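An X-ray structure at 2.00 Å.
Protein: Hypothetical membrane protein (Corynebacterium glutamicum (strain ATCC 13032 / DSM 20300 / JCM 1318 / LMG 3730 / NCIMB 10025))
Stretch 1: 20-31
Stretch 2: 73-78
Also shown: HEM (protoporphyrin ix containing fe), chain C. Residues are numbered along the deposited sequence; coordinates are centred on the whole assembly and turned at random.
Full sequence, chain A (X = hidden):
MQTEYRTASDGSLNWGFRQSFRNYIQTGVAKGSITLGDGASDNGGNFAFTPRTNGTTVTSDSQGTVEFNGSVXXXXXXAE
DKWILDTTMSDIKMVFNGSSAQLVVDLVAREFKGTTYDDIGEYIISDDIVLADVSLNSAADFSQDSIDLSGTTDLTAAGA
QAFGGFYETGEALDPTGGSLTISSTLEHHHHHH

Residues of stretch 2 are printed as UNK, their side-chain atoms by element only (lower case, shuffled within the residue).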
# COMPACT_ATOMS: atom_id res chain seq x y z
N SER A 20 -7.15 2.92 11.19
CA SER A 20 -7.44 2.06 12.33
C SER A 20 -6.37 0.99 12.51
O SER A 20 -6.10 0.57 13.64
CB SER A 20 -8.82 1.40 12.18
OG SER A 20 -8.79 0.40 11.18
N PHE A 21 -5.76 0.54 11.42
CA PHE A 21 -4.66 -0.41 11.55
C PHE A 21 -3.43 0.27 12.15
O PHE A 21 -2.78 -0.29 13.04
CB PHE A 21 -4.33 -1.04 10.20
CG PHE A 21 -3.32 -2.13 10.31
CD1 PHE A 21 -3.63 -3.32 10.97
CD2 PHE A 21 -2.05 -1.99 9.76
CE1 PHE A 21 -2.71 -4.33 11.07
CE2 PHE A 21 -1.13 -3.01 9.85
CZ PHE A 21 -1.46 -4.18 10.51
N ARG A 22 -3.08 1.46 11.66
CA ARG A 22 -1.94 2.18 12.25
C ARG A 22 -2.17 2.42 13.74
O ARG A 22 -1.22 2.33 14.53
CB ARG A 22 -1.70 3.51 11.53
CG ARG A 22 -1.43 3.38 10.03
CD ARG A 22 -0.77 4.63 9.43
NE ARG A 22 -1.48 5.87 9.72
CZ ARG A 22 -2.59 6.26 9.11
NH1 ARG A 22 -3.14 5.50 8.18
NH2 ARG A 22 -3.16 7.41 9.44
N ASN A 23 -3.41 2.75 14.12
CA ASN A 23 -3.72 2.97 15.53
C ASN A 23 -3.66 1.66 16.30
O ASN A 23 -3.11 1.61 17.41
CB ASN A 23 -5.11 3.59 15.67
CG ASN A 23 -5.16 5.06 15.30
OD1 ASN A 23 -4.14 5.74 15.23
ND2 ASN A 23 -6.37 5.56 15.08
N TYR A 24 -4.23 0.60 15.73
CA TYR A 24 -4.14 -0.73 16.31
C TYR A 24 -2.69 -1.09 16.63
O TYR A 24 -2.37 -1.53 17.74
CB TYR A 24 -4.78 -1.73 15.35
CG TYR A 24 -4.40 -3.17 15.59
CD1 TYR A 24 -4.86 -3.85 16.72
CD2 TYR A 24 -3.59 -3.84 14.69
CE1 TYR A 24 -4.51 -5.16 16.93
CE2 TYR A 24 -3.24 -5.15 14.90
CZ TYR A 24 -3.70 -5.81 16.02
OH TYR A 24 -3.34 -7.12 16.24
N ILE A 25 -1.78 -0.83 15.67
CA ILE A 25 -0.36 -1.16 15.83
C ILE A 25 0.29 -0.26 16.88
O ILE A 25 1.05 -0.73 17.74
CB ILE A 25 0.38 -1.04 14.48
CG1 ILE A 25 0.03 -2.19 13.53
CG2 ILE A 25 1.92 -0.88 14.68
CD1 ILE A 25 0.25 -3.57 14.11
N GLN A 26 0.03 1.05 16.82
CA GLN A 26 0.84 2.00 17.58
C GLN A 26 0.28 2.27 18.98
O GLN A 26 1.06 2.41 19.93
CB GLN A 26 0.97 3.32 16.80
CG GLN A 26 1.80 3.15 15.53
CD GLN A 26 1.94 4.43 14.70
OE1 GLN A 26 0.94 5.07 14.36
NE2 GLN A 26 3.18 4.81 14.39
N THR A 27 -1.04 2.33 19.14
CA THR A 27 -1.63 2.62 20.44
C THR A 27 -2.59 1.54 20.94
O THR A 27 -2.99 1.60 22.10
CB THR A 27 -2.38 3.96 20.41
OG1 THR A 27 -3.43 3.91 19.43
CG2 THR A 27 -1.44 5.11 20.09
N GLY A 28 -2.95 0.56 20.12
CA GLY A 28 -3.88 -0.48 20.51
C GLY A 28 -3.20 -1.74 21.01
O GLY A 28 -2.04 -1.73 21.44
N VAL A 29 -3.92 -2.86 20.90
CA VAL A 29 -3.49 -4.09 21.57
C VAL A 29 -2.22 -4.69 20.95
O VAL A 29 -1.52 -5.45 21.63
CB VAL A 29 -4.68 -5.08 21.59
CG1 VAL A 29 -4.99 -5.64 20.21
CG2 VAL A 29 -4.46 -6.20 22.61
N ALA A 30 -1.87 -4.34 19.71
CA ALA A 30 -0.65 -4.87 19.10
C ALA A 30 0.61 -4.36 19.79
O ALA A 30 1.61 -5.08 19.86
CB ALA A 30 -0.60 -4.52 17.61
N LYS A 31 0.58 -3.12 20.29
CA LYS A 31 1.69 -2.52 21.03
C LYS A 31 3.02 -2.72 20.28
O LYS A 31 3.97 -3.29 20.81
CB LYS A 31 1.77 -3.08 22.45
CG LYS A 31 0.71 -2.50 23.38
CD LYS A 31 0.69 -0.98 23.23
CE LYS A 31 -0.62 -0.37 23.71
NZ LYS A 31 -0.92 -0.79 25.08
N UNK A 73 6.98 -1.34 7.31
CA UNK A 73 7.19 -2.53 8.14
C UNK A 73 6.34 -2.43 9.41
O UNK A 73 6.63 -1.62 10.29
c UNK A 73 8.25 -5.10 9.36
c UNK A 73 10.13 -5.37 10.46
c UNK A 73 8.66 -2.69 8.49
n UNK A 73 10.14 -4.16 9.92
n UNK A 73 8.99 -5.97 10.12
c UNK A 73 8.97 -3.96 9.22
N UNK A 74 5.31 -3.28 9.51
CA UNK A 74 4.44 -3.34 10.68
C UNK A 74 4.92 -4.43 11.64
O UNK A 74 5.14 -5.58 11.23
c UNK A 74 2.40 -2.68 9.30
c UNK A 74 2.28 -3.02 7.97
c UNK A 74 1.72 -2.14 7.05
c UNK A 74 1.39 -0.54 8.80
c UNK A 74 2.99 -3.64 10.29
c UNK A 74 1.94 -1.44 9.72
c UNK A 74 1.26 -0.90 7.47
N UNK A 75 5.03 -4.08 12.92
CA UNK A 75 5.37 -5.02 13.98
C UNK A 75 4.29 -4.95 15.04
O UNK A 75 3.84 -3.86 15.40
c UNK A 75 8.17 -6.45 13.53
c UNK A 75 6.72 -4.69 14.62
c UNK A 75 9.22 -4.42 14.59
c UNK A 75 8.00 -4.96 13.84
N UNK A 76 3.87 -6.11 15.54
CA UNK A 76 2.94 -6.14 16.65
C UNK A 76 3.03 -7.44 17.42
O UNK A 76 3.56 -8.44 16.93
N UNK A 77 2.53 -7.40 18.66
CA UNK A 77 2.33 -8.61 19.47
C UNK A 77 3.67 -9.29 19.78
O UNK A 77 3.96 -10.41 19.35
n UNK A 77 -0.78 -8.77 19.82
c UNK A 77 -0.83 -8.76 17.64
c UNK A 77 -0.04 -9.05 18.70
n UNK A 77 -2.02 -8.30 18.14
c UNK A 77 -1.97 -8.31 19.46
c UNK A 77 1.36 -9.57 18.77
N UNK A 78 4.48 -8.59 20.56
CA UNK A 78 5.77 -9.14 20.94
C UNK A 78 5.57 -10.29 21.92
O UNK A 78 5.05 -10.09 23.02
c UNK A 78 9.01 -7.52 22.23
c UNK A 78 8.02 -8.60 21.91
c UNK A 78 6.65 -8.06 21.56
o UNK A 78 8.65 -6.48 22.79
n UNK A 78 10.27 -7.74 21.87
CHA HEM C . -7.44 -6.55 15.27
CHB HEM C . -4.26 -8.36 12.07
CHC HEM C . -2.30 -11.24 15.48
CHD HEM C . -5.77 -9.76 18.54
C1A HEM C . -6.73 -6.77 14.10
C2A HEM C . -6.90 -6.06 12.84
C3A HEM C . -6.03 -6.55 11.95
C4A HEM C . -5.26 -7.59 12.62
CMA HEM C . -5.90 -6.07 10.48
CAA HEM C . -7.92 -4.94 12.62
CBA HEM C . -7.43 -3.67 13.31
CGA HEM C . -8.37 -2.55 12.97
O1A HEM C . -8.19 -1.91 11.89
O2A HEM C . -9.31 -2.32 13.78
C1B HEM C . -3.47 -9.30 12.71
C2B HEM C . -2.42 -10.08 12.07
C3B HEM C . -1.87 -10.88 13.00
C4B HEM C . -2.55 -10.62 14.27
CMB HEM C . -2.07 -9.94 10.56
CAB HEM C . -0.71 -11.92 12.91
CBB HEM C . -0.03 -12.21 11.79
C1C HEM C . -3.07 -11.11 16.62
C2C HEM C . -2.86 -11.78 17.89
C3C HEM C . -3.82 -11.38 18.74
C4C HEM C . -4.66 -10.42 18.04
CMC HEM C . -1.70 -12.78 18.11
CAC HEM C . -4.05 -11.79 20.22
CBC HEM C . -3.31 -12.68 20.87
C1D HEM C . -6.51 -8.75 17.95
C2D HEM C . -7.60 -7.99 18.56
C3D HEM C . -8.06 -7.11 17.65
C4D HEM C . -7.29 -7.27 16.44
CMD HEM C . -8.12 -8.16 20.01
CAD HEM C . -9.18 -6.06 17.83
CBD HEM C . -8.48 -4.81 18.38
CGD HEM C . -9.44 -3.65 18.59
O1D HEM C . -9.06 -2.74 19.36
O2D HEM C . -10.56 -3.63 18.01
NA HEM C . -5.72 -7.68 13.92
NB HEM C . -3.51 -9.66 14.05
NC HEM C . -4.17 -10.28 16.76
ND HEM C . -6.36 -8.27 16.66
FE HEM C . -4.74 -8.75 15.44
O HOH W 1 3.60 -6.13 21.88

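Position 73 carries six side-chain atoms, four carbons and two nitrogens: one carbon leads to a five-membered ring of three carbons and two nitrogens. An imidazole is the match, so the residue is His73. Its side chain comes no nearer than 9.3 Å to stretch 1 and takes no part in the contact.

Position 74 has seven carbons, one leading to a six-membered ring with no further atom on it. CA-to-CB points toward the helix, and the ring meets Phe21 and Ile25. A bare six-carbon ring identifies Phe74. Phe21 CE2 lies 3.5 Å from Phe74 CD1; the ring planes stand at 73° with centroids 4.9 Å apart, so the edge of Phe21 addresses the face of Phe74. Ile25 CG1 adds an apolar contact at 4.3 Å from Phe74 CD1.

Position 75 shows four carbons, forked at the second, which is the pattern of leucine: Leu75. The end of its side chain leads away from stretch 1, and the contact falls to the backbone, where Leu75 O is 3.6 Å from Ile25 CG2.

Position 76 has no side-chain atoms and is therefore Gly76. Its CA sits 4.5 Å from the CA of Ala30 and 3.6 Å from Ala30 O. An ideal CB here would fall 2.9 Å from Ala30 CB, a clash, so the close backbone approach depends on the empty position.

Position 77 again has one carbon followed by a five-membered ring of three carbons and two nitrogens; a ring nitrogen lies 2.6 Å from Tyr24 OH. This is His77. The nitrogen is NE2, which donates a hydrogen bond to Tyr24 OH with an N-H...O angle of 146°. Ala30 CA lies 3.8 Å from the ring centroid and 15° off its normal, a CH-pi contact; the heme covers the opposite face.

Position 78 has three carbons in a chain, the third bearing one oxygen and one nitrogen: a terminal amide two carbons beyond CB, hence Gln78. Its side chain stays 5.5 Å from stretch 1, but water 1 accepts from Gln78 N at 2.9 Å and donates to Ala30 O at 3.0 Å.

The contact combines apolar packing around Phe74 with polar anchoring at His77. Ala30 O, in the turn from Gly28 to Lys31, receives a nearly linear hydrogen bond from His77 N (2.8 Å, 171°), tying the turn to the strand. Tyr24 OH binds HEM FE at 2.3 Å while accepting the bond from His77 NE2, so the side-chain link between the stretches converges on the iron ligand.

Stretch 2 (73-78) HFLGHQ
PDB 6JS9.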